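Putative dioxygenase (Nostoc punctiforme, PDB 2PEB) is probably a metal-dependent dioxygenase of the DOPA 4,5-dioxygenase family, which opens catechol-type aromatic rings, and holds a zinc ion in this crystal. Local coordinates at residues Glu31-Gly34 with Ala35-Val39; Lys68-Pro71 with Trp72-Asn76; Ser99-Leu102 with Gly103-Ala107. All coordinates share one frame; numbering follows the deposited sequence.

Interaction 1: Glu31-Gly34 with Ala35-Val39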
ATOM      1  N   GLU A  31     -12.361 -15.023   4.608  1.00 23.37           N
ATOM      2  CA  GLU A  31     -12.741 -16.206   3.831  1.00 22.61           C
ATOM      3  C   GLU A  31     -12.306 -16.072   2.380  1.00 23.39           C
ATOM      4  O   GLU A  31     -11.808 -17.023   1.780  1.00 23.23           O
ATOM      5  CB  GLU A  31     -14.232 -16.415   3.893  1.00 21.43           C
ATOM      6  CG  GLU A  31     -14.701 -17.708   3.225  1.00 28.89           C
ATOM      7  CD  GLU A  31     -14.927 -17.613   1.729  1.00 41.72           C
ATOM      8  OE1 GLU A  31     -15.108 -16.487   1.227  1.00 44.96           O
ATOM      9  OE2 GLU A  31     -14.929 -18.670   1.043  1.00 43.15           O
ATOM     10  N   GLY A  32     -12.451 -14.892   1.814  1.00 25.23           N
ATOM     11  CA  GLY A  32     -11.968 -14.644   0.461  1.00 26.77           C
ATOM     12  C   GLY A  32     -10.476 -14.889   0.329  1.00 26.86           C
ATOM     13  O   GLY A  32     -10.011 -15.464  -0.641  1.00 27.39           O
ATOM     14  N   LEU A  33      -9.710 -14.434   1.315  1.00 26.53           N
ATOM     15  CA  LEU A  33      -8.289 -14.670   1.302  1.00 27.39           C
ATOM     16  C   LEU A  33      -7.953 -16.168   1.411  1.00 25.82           C
ATOM     17  O   LEU A  33      -7.092 -16.691   0.674  1.00 25.69           O
ATOM     18  CB  LEU A  33      -7.627 -13.952   2.461  1.00 26.22           C
ATOM     19  CG  LEU A  33      -7.571 -12.465   2.304  1.00 22.96           C
ATOM     20  CD1 LEU A  33      -7.159 -11.822   3.643  1.00 25.64           C
ATOM     21  CD2 LEU A  33      -6.588 -12.110   1.201  1.00 27.03           C
ATOM     22  N   GLY A  34      -8.536 -16.850   2.380  1.00 25.57           N
ATOM     23  CA  GLY A  34      -8.220 -18.261   2.616  1.00 24.75           C
ATOM     24  C   GLY A  34      -8.666 -19.194   1.493  1.00 25.92           C
ATOM     25  O   GLY A  34      -8.136 -20.276   1.336  1.00 27.47           O
ATOM     26  N   ALA A  35      -9.603 -18.716   0.692  1.00 24.27           N
ATOM     27  CA  ALA A  35     -10.161 -19.443  -0.451  1.00 24.18           C
ATOM     28  C   ALA A  35      -9.280 -19.297  -1.663  1.00 23.98           C
ATOM     29  O   ALA A  35      -9.220 -20.180  -2.501  1.00 27.84           O
ATOM     30  CB  ALA A  35     -11.557 -18.885  -0.784  1.00 28.04           C
ATOM     31  N   ARG A  36      -8.603 -18.163  -1.789  1.00 25.41           N
ATOM     32  CA  ARG A  36      -7.937 -17.830  -3.069  1.00 26.73           C
ATOM     33  C   ARG A  36      -6.417 -17.908  -3.100  1.00 26.77           C
ATOM     34  O   ARG A  36      -5.843 -18.146  -4.139  1.00 28.50           O
ATOM     35  CB  ARG A  36      -8.334 -16.429  -3.504  1.00 28.17           C
ATOM     36  CG  ARG A  36      -9.772 -16.245  -3.852  1.00 27.48           C
ATOM     37  CD  ARG A  36     -10.136 -14.792  -4.131  1.00 32.09           C
ATOM     38  NE  ARG A  36     -11.464 -14.702  -4.733  1.00 34.62           N
ATOM     39  CZ  ARG A  36     -12.613 -14.872  -4.089  1.00 41.13           C
ATOM     40  NH1 ARG A  36     -12.638 -15.131  -2.782  1.00 40.82           N
ATOM     41  NH2 ARG A  36     -13.759 -14.791  -4.767  1.00 40.92           N
ATOM     42  N   PHE A  37      -5.756 -17.617  -1.979  1.00 24.85           N
ATOM     43  CA  PHE A  37      -4.326 -17.363  -2.000  1.00 24.52           C
ATOM     44  C   PHE A  37      -3.591 -18.297  -1.058  1.00 25.27           C
ATOM     45  O   PHE A  37      -4.200 -19.010  -0.247  1.00 27.05           O
ATOM     46  CB  PHE A  37      -4.036 -15.898  -1.675  1.00 25.72           C
ATOM     47  CG  PHE A  37      -4.835 -14.942  -2.519  1.00 23.79           C
ATOM     48  CD1 PHE A  37      -4.668 -14.888  -3.887  1.00 27.02           C
ATOM     49  CD2 PHE A  37      -5.830 -14.154  -1.935  1.00 25.29           C
ATOM     50  CE1 PHE A  37      -5.461 -13.993  -4.665  1.00 29.68           C
ATOM     51  CE2 PHE A  37      -6.618 -13.279  -2.690  1.00 27.81           C
ATOM     52  CZ  PHE A  37      -6.456 -13.235  -4.069  1.00 26.04           C
ATOM     53  N   GLU A  38      -2.268 -18.340  -1.237  1.00 24.50           N
ATOM     54  CA  GLU A  38      -1.404 -19.119  -0.367  1.00 24.50           C
ATOM     55  C   GLU A  38      -1.043 -18.261   0.814  1.00 25.04           C
ATOM     56  O   GLU A  38      -0.139 -17.413   0.767  1.00 26.34           O
ATOM     57  CB  GLU A  38      -0.186 -19.603  -1.116  1.00 25.69           C
ATOM     58  CG  GLU A  38      -0.559 -20.475  -2.299  1.00 30.00           C
ATOM     59  CD  GLU A  38       0.635 -20.915  -3.151  1.00 45.38           C
ATOM     60  OE1 GLU A  38       1.803 -20.594  -2.834  1.00 42.59           O
ATOM     61  OE2 GLU A  38       0.388 -21.609  -4.149  1.00 44.03           O
ATOM     62  N   VAL A  39      -1.823 -18.405   1.869  1.00 24.04           N
ATOM     63  CA  VAL A  39      -1.681 -17.580   3.058  1.00 24.33           C
ATOM     64  C   VAL A  39      -1.790 -18.423   4.328  1.00 24.84           C
ATOM     65  O   VAL A  39      -2.236 -19.554   4.301  1.00 26.22           O
ATOM     66  CB  VAL A  39      -2.762 -16.478   3.160  1.00 24.83           C
ATOM     67  CG1 VAL A  39      -2.651 -15.459   2.014  1.00 24.35           C
ATOM     68  CG2 VAL A  39      -4.160 -17.114   3.246  1.00 27.61           C
TER
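Ala35 N bonds to Glu31 O at 3.0 Å in the last turn of helix 23-36, while one step on Arg36 N reaches Gly32 O only weakly. The next carbonyl does double duty. Leu33 O takes Phe37 N at 3.1 Å, and from the same face of its plane it also takes Arg36 N at 3.2 Å, a donor that stands well above the plane instead of on a lone pair. Phe37 is the first residue to leave helical backbone angles, and the chain turns off toward strand 40-45. Among the side chains, Leu33 CD2 meets the edge of the Phe37 ring at CD2, 3.8 Å away. One face of that ring is given to Arg36 CB. Arg36 runs extended from CG to NE, and the turn at chi4 (74°) then swings NH1 back to Gly32 O at 3.4 Å. That bond is long and weak but nearly straight (168°), with the oxygen in the guanidinium plane. The same NH1 sits 3.3 Å from Gly32 CA, so a side chain there would probably crowd the guanidinium. Val39 CG2 comes within 3.9 Å of Leu33 O. Lys3 of the second subunit packs on Glu31 and Arg36. The helix end is thus held by the doubly used Leu33 O, by weak bonds to Gly32 O, and by Leu33-Phe37 packing that continues onto Val69 of helix 66-76.

Interaction 2: Lys68-Pro71 with Trp72-Asn76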
ATOM      1  N   LYS A  68      -0.800 -10.987  -5.710  1.00 26.83           N
ATOM      2  CA  LYS A  68      -2.102 -11.605  -5.701  1.00 29.72           C
ATOM      3  C   LYS A  68      -2.939 -11.078  -4.565  1.00 26.85           C
ATOM      4  O   LYS A  68      -4.020 -10.538  -4.791  1.00 27.24           O
ATOM      5  CB  LYS A  68      -1.979 -13.134  -5.654  1.00 29.41           C
ATOM      6  CG  LYS A  68      -1.132 -13.651  -6.836  1.00 34.59           C
ATOM      7  CD  LYS A  68      -0.803 -15.133  -6.727  1.00 42.73           C
ATOM      8  CE  LYS A  68       0.057 -15.610  -7.907  1.00 45.53           C
ATOM      9  NZ  LYS A  68      -0.211 -14.814  -9.143  1.00 50.02           N
ATOM     10  N   VAL A  69      -2.454 -11.239  -3.327  1.00 25.09           N
ATOM     11  CA  VAL A  69      -3.153 -10.803  -2.147  1.00 25.14           C
ATOM     12  C   VAL A  69      -3.442  -9.298  -2.082  1.00 26.24           C
ATOM     13  O   VAL A  69      -4.555  -8.873  -1.833  1.00 28.22           O
ATOM     14  CB  VAL A  69      -2.416 -11.281  -0.871  1.00 25.97           C
ATOM     15  CG1 VAL A  69      -3.074 -10.669   0.367  1.00 28.89           C
ATOM     16  CG2 VAL A  69      -2.431 -12.829  -0.790  1.00 23.64           C
ATOM     17  N   VAL A  70      -2.457  -8.488  -2.386  1.00 24.48           N
ATOM     18  CA  VAL A  70      -2.555  -7.066  -2.131  1.00 24.44           C
ATOM     19  C   VAL A  70      -3.492  -6.379  -3.164  1.00 22.73           C
ATOM     20  O   VAL A  70      -4.458  -5.712  -2.788  1.00 25.14           O
ATOM     21  CB  VAL A  70      -1.184  -6.394  -2.024  1.00 22.87           C
ATOM     22  CG1 VAL A  70      -1.355  -4.862  -1.874  1.00 24.22           C
ATOM     23  CG2 VAL A  70      -0.416  -6.966  -0.778  1.00 26.51           C
ATOM     24  N   PRO A  71      -3.305  -6.673  -4.464  1.00 25.26           N
ATOM     25  CA  PRO A  71      -4.336  -6.168  -5.419  1.00 25.68           C
ATOM     26  C   PRO A  71      -5.758  -6.654  -5.145  1.00 24.35           C
ATOM     27  O   PRO A  71      -6.714  -5.879  -5.298  1.00 23.95           O
ATOM     28  CB  PRO A  71      -3.791  -6.589  -6.769  1.00 23.54           C
ATOM     29  CG  PRO A  71      -2.306  -6.758  -6.564  1.00 24.12           C
ATOM     30  CD  PRO A  71      -2.211  -7.357  -5.171  1.00 21.47           C
ATOM     31  N   TRP A  72      -5.912  -7.897  -4.675  1.00 23.52           N
ATOM     32  CA  TRP A  72      -7.224  -8.363  -4.286  1.00 24.85           C
ATOM     33  C   TRP A  72      -7.830  -7.544  -3.172  1.00 24.07           C
ATOM     34  O   TRP A  72      -9.000  -7.157  -3.256  1.00 24.75           O
ATOM     35  CB  TRP A  72      -7.233  -9.845  -3.954  1.00 25.99           C
ATOM     36  CG  TRP A  72      -8.589 -10.431  -3.821  1.00 28.08           C
ATOM     37  CD1 TRP A  72      -9.378 -10.950  -4.817  1.00 25.30           C
ATOM     38  CD2 TRP A  72      -9.338 -10.583  -2.596  1.00 26.28           C
ATOM     39  NE1 TRP A  72     -10.563 -11.411  -4.277  1.00 26.59           N
ATOM     40  CE2 TRP A  72     -10.564 -11.195  -2.917  1.00 22.97           C
ATOM     41  CE3 TRP A  72      -9.079 -10.265  -1.248  1.00 26.84           C
ATOM     42  CZ2 TRP A  72     -11.529 -11.463  -1.960  1.00 26.31           C
ATOM     43  CZ3 TRP A  72     -10.056 -10.552  -0.289  1.00 27.04           C
ATOM     44  CH2 TRP A  72     -11.253 -11.149  -0.653  1.00 27.79           C
ATOM     45  N   LEU A  73      -7.094  -7.304  -2.099  1.00 24.57           N
ATOM     46  CA  LEU A  73      -7.549  -6.461  -1.008  1.00 25.70           C
ATOM     47  C   LEU A  73      -7.805  -5.007  -1.433  1.00 24.13           C
ATOM     48  O   LEU A  73      -8.739  -4.352  -0.959  1.00 26.39           O
ATOM     49  CB  LEU A  73      -6.532  -6.534   0.136  1.00 26.03           C
ATOM     50  CG  LEU A  73      -6.443  -7.864   0.898  1.00 25.23           C
ATOM     51  CD1 LEU A  73      -5.233  -7.831   1.863  1.00 28.52           C
ATOM     52  CD2 LEU A  73      -7.746  -8.067   1.594  1.00 27.03           C
HETATM   53  N   MSE A  74      -7.004  -4.524  -2.373  1.00 28.34           N
HETATM   54  CA  MSE A  74      -7.250  -3.197  -2.929  1.00 27.87           C
HETATM   55  C   MSE A  74      -8.676  -3.018  -3.394  1.00 24.98           C
HETATM   56  O   MSE A  74      -9.324  -1.990  -3.168  1.00 26.15           O
HETATM   57  CB  MSE A  74      -6.309  -2.913  -4.088  1.00 26.06           C
HETATM   58  CG  MSE A  74      -4.927  -2.371  -3.633  1.00 27.34           C
HETATM   59 SE   MSE A  74      -3.449  -2.471  -4.841  0.75 22.92          SE
HETATM   60  CE  MSE A  74      -3.325  -0.660  -5.131  1.00 24.20           C
ATOM     61  N   LEU A  75      -9.173  -4.093  -4.055  1.00 26.56           N
ATOM     62  CA  LEU A  75     -10.426  -4.075  -4.693  1.00 26.78           C
ATOM     63  C   LEU A  75     -11.533  -4.565  -3.764  1.00 25.62           C
ATOM     64  O   LEU A  75     -12.700  -4.177  -3.927  1.00 25.75           O
ATOM     65  CB  LEU A  75     -10.428  -4.950  -5.945  1.00 26.35           C
ATOM     66  CG  LEU A  75      -9.497  -4.558  -7.084  1.00 32.42           C
ATOM     67  CD1 LEU A  75      -9.697  -5.509  -8.305  1.00 24.33           C
ATOM     68  CD2 LEU A  75      -9.754  -3.137  -7.470  1.00 35.23           C
ATOM     69  N   ASN A  76     -11.199  -5.391  -2.769  1.00 25.12           N
ATOM     70  CA  ASN A  76     -12.229  -6.181  -2.048  1.00 22.64           C
ATOM     71  C   ASN A  76     -12.241  -5.986  -0.529  1.00 25.07           C
ATOM     72  O   ASN A  76     -12.995  -6.663   0.191  1.00 27.21           O
ATOM     73  CB  ASN A  76     -12.084  -7.680  -2.347  1.00 21.18           C
ATOM     74  CG  ASN A  76     -12.405  -8.017  -3.754  1.00 29.12           C
ATOM     75  OD1 ASN A  76     -13.581  -8.024  -4.123  1.00 30.11           O
ATOM     76  ND2 ASN A  76     -11.397  -8.323  -4.548  1.00 27.46           N
TER
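Trp72 N bonds to Lys68 O at 3.3 Å, and Trp72 CB lies close to the same oxygen. With CG anti to the backbone N (chi1 -168°), the indole swings away from the preceding turn. Leu73 comes next: its N makes a straight bond to Val69 O at 3.0 Å (169°), and its CD1 packs on Val69 CG1 at 3.9 Å, the two side chains side by side and pointing the same way. Met74, a selenomethionine, gives its N to Val70 O at 2.8 Å and rests SE 3.8 Å from Pro71 CA. Pro71 has no N-H for the turn before it, hence the kink here, but its O still accepts Leu75 N at 3.3 Å. At the end, Asn76 ND2 bends back to Trp72 O at 3.0 Å; it also stands above one face of the indole, toward the rim, and has a second acceptor in Glu4 O of the second subunit. Pro71 and Met74 pack on Ile9 and Tyr98 of that subunit. Within the chain, Trp72, Val69 and Leu73 face helix 23-36, meeting Arg36, Leu33 and Val29 respectively, and Val69 also touches Phe37 and Val39, on the link from that helix into strand 40-45.

Interaction 3: Ser99-Leu102 with Gly103-Ala107. With EDO (1,2-ethanediol), chain I; EDO (1,2-ethanediol), chain F.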
ATOM      1  N   SER A  99       6.064  -0.132   5.660  1.00 26.00           N
ATOM      2  CA  SER A  99       4.741  -0.669   5.507  1.00 26.30           C
ATOM      3  C   SER A  99       3.928   0.176   4.519  1.00 26.96           C
ATOM      4  O   SER A  99       4.407   1.227   4.049  1.00 23.95           O
ATOM      5  CB  SER A  99       4.033  -0.730   6.879  1.00 27.65           C
ATOM      6  OG  SER A  99       4.134   0.522   7.521  1.00 28.45           O
ATOM      7  N   LEU A 100       2.742  -0.298   4.198  1.00 27.84           N
ATOM      8  CA  LEU A 100       1.757   0.467   3.443  1.00 26.53           C
ATOM      9  C   LEU A 100       0.398   0.258   4.064  1.00 27.27           C
ATOM     10  O   LEU A 100       0.186  -0.744   4.767  1.00 26.77           O
ATOM     11  CB  LEU A 100       1.742   0.007   1.983  1.00 27.81           C
ATOM     12  CG  LEU A 100       1.277  -1.389   1.661  1.00 28.10           C
ATOM     13  CD1 LEU A 100      -0.260  -1.504   1.722  1.00 28.29           C
ATOM     14  CD2 LEU A 100       1.886  -1.806   0.276  1.00 38.31           C
ATOM     15  N   TRP A 101      -0.538   1.123   3.690  1.00 24.28           N
ATOM     16  CA  TRP A 101      -1.882   1.113   4.229  1.00 24.49           C
ATOM     17  C   TRP A 101      -2.893   1.154   3.113  1.00 26.83           C
ATOM     18  O   TRP A 101      -2.712   1.920   2.153  1.00 26.73           O
ATOM     19  CB  TRP A 101      -2.132   2.293   5.143  1.00 25.68           C
ATOM     20  CG  TRP A 101      -1.600   2.118   6.487  1.00 24.94           C
ATOM     21  CD1 TRP A 101      -0.416   2.590   6.942  1.00 29.52           C
ATOM     22  CD2 TRP A 101      -2.232   1.455   7.585  1.00 28.34           C
ATOM     23  NE1 TRP A 101      -0.255   2.262   8.255  1.00 29.14           N
ATOM     24  CE2 TRP A 101      -1.369   1.582   8.685  1.00 28.54           C
ATOM     25  CE3 TRP A 101      -3.464   0.803   7.757  1.00 27.91           C
ATOM     26  CZ2 TRP A 101      -1.668   1.059   9.932  1.00 29.61           C
ATOM     27  CZ3 TRP A 101      -3.763   0.295   9.008  1.00 25.52           C
ATOM     28  CH2 TRP A 101      -2.869   0.425  10.076  1.00 24.57           C
ATOM     29  N   LEU A 102      -3.906   0.312   3.268  1.00 24.39           N
ATOM     30  CA  LEU A 102      -5.129   0.367   2.487  0.50 26.09           C
ATOM     31  C   LEU A 102      -6.191   0.958   3.405  1.00 25.75           C
ATOM     32  O   LEU A 102      -6.316   0.541   4.540  1.00 26.85           O
ATOM     33  CB  LEU A 102      -5.525  -1.026   2.023  0.50 23.89           C
ATOM     34  CG  LEU A 102      -4.414  -1.938   1.495  0.50 25.07           C
ATOM     35  CD1 LEU A 102      -5.071  -3.219   1.018  0.50 21.80           C
ATOM     36  CD2 LEU A 102      -3.608  -1.283   0.390  0.50 30.92           C
ATOM     37  N   GLY A 103      -6.929   1.950   2.918  1.00 26.05           N
ATOM     38  CA  GLY A 103      -7.915   2.645   3.722  1.00 28.20           C
ATOM     39  C   GLY A 103      -7.220   3.746   4.477  1.00 29.98           C
ATOM     40  O   GLY A 103      -6.337   4.426   3.943  1.00 36.67           O
ATOM     41  N   ALA A 104      -7.590   3.938   5.721  1.00 29.17           N
ATOM     42  CA  ALA A 104      -7.069   5.056   6.474  1.00 25.08           C
ATOM     43  C   ALA A 104      -6.155   4.489   7.559  1.00 29.90           C
ATOM     44  O   ALA A 104      -6.551   3.583   8.298  1.00 31.52           O
ATOM     45  CB  ALA A 104      -8.228   5.895   7.058  1.00 26.75           C
ATOM     46  N   ALA A 105      -4.927   4.991   7.629  1.00 30.40           N
ATOM     47  CA  ALA A 105      -3.939   4.442   8.543  1.00 29.95           C
ATOM     48  C   ALA A 105      -4.370   4.617   9.981  1.00 28.30           C
ATOM     49  O   ALA A 105      -4.982   5.633  10.379  1.00 28.13           O
ATOM     50  CB  ALA A 105      -2.577   5.074   8.336  1.00 31.44           C
ATOM     51  N   LEU A 106      -4.015   3.617  10.773  1.00 28.07           N
ATOM     52  CA  LEU A 106      -4.124   3.697  12.209  1.00 28.23           C
ATOM     53  C   LEU A 106      -2.769   3.956  12.825  1.00 28.96           C
ATOM     54  O   LEU A 106      -1.726   3.782  12.189  1.00 30.58           O
ATOM     55  CB  LEU A 106      -4.727   2.404  12.748  1.00 28.67           C
ATOM     56  CG  LEU A 106      -6.038   1.976  12.095  1.00 30.94           C
ATOM     57  CD1 LEU A 106      -6.492   0.596  12.615  1.00 31.94           C
ATOM     58  CD2 LEU A 106      -7.133   2.995  12.299  1.00 30.19           C
ATOM     59  N   ALA A 107      -2.800   4.378  14.079  1.00 28.10           N
ATOM     60  CA  ALA A 107      -1.591   4.712  14.807  1.00 28.81           C
ATOM     61  C   ALA A 107      -1.125   3.497  15.611  1.00 26.40           C
ATOM     62  O   ALA A 107      -1.695   3.162  16.645  1.00 32.15           O
ATOM     63  CB  ALA A 107      -1.820   5.908  15.719  1.00 28.53           C
TER
HETATM   64  C1  EDO I 202      -7.430   3.881  -0.105  1.00 41.30           C
HETATM   65  O1  EDO I 202      -6.348   3.172   0.518  1.00 31.22           O
HETATM   66  C2  EDO I 202      -7.094   5.348  -0.103  1.00 41.36           C
HETATM   67  O2  EDO I 202      -6.596   5.675   1.198  1.00 53.70           O
HETATM   68  C1  EDO F 203       3.469   3.626   7.251  1.00 38.57           C
HETATM   69  O1  EDO F 203       2.621   4.729   6.934  1.00 47.73           O
HETATM   70  C2  EDO F 203       4.519   3.590   6.172  1.00 33.91           C
HETATM   71  O2  EDO F 203       3.848   3.655   4.898  1.00 26.43           O
HETATM   72  O   HOH W   1      -4.062   4.365   2.669  1.00 30.46           O
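Ala105 sets its methyl and CA over one face of the Trp101 indole, a CH-pi contact made where the loop after strand 100-102 curls back over its last residues. That strand, the outermost within this chain, is added to a ferredoxin-like alpha/beta core. Ala105 CB sits 3.5 Å from the centroid of the five-membered ring and only 4° off its normal, so the methyl is squarely over the face. Leu106 N follows on the same face, coming within 3.5 Å of Trp101 CH2 at the six-membered end. Trp101 holds CG beside its backbone N (chi1 -80°), which turns the indole toward the returning chain. Leu106 crosses the indole at about a right angle and touches its far corner, CB to Trp101 CH2, at 3.8 Å. An alanine in place of Trp101 would probably leave the Ala105 methyl and the Leu106 side chain without the ring they pack on, and the returning loop freer to move.

Gly103 makes the turn possible: at its backbone angles a CB would be jammed against Leu102 O. Within the sheet, Leu100 and Leu102 pair with Val84 and Ile82 of the adjacent strand 82-87, while Trp101 makes backbone bonds to the second subunit, consistent with a sheet that continues across the dimer. Two ethanediols, probably from the crystallisation liquor, bind the backbone here: one gives O2 to Ser99 O, and the other accepts Gly103 N on O1 at 2.8 Å. One water bridges the carbonyls of the residues flanking Leu102, donating to Trp101 O at 2.8 Å and to Gly103 O at 2.6 Å.

Interaction 1, at the end of helix 23-36 and just beyond, packs on interaction 2 in helix 66-76: Phe37 CZ meets Trp72 CB at 3.5 Å, and Phe37 and Trp72 also stack edge-to-face. Interaction 2 is the more buried and mostly apolar, whereas interaction 1, at a helix end, has more exposed residues and a weakly bonded arginine. Interaction 3 lies about 21 Å from interaction 1, centre to centre, on the other side of the chain's centre, and joins a strand to its loop through a ring face and solvent molecules instead of helical bonds. In the conformer modelled here, Leu102 brings it against Leu73 of interaction 2. All three touch the second subunit.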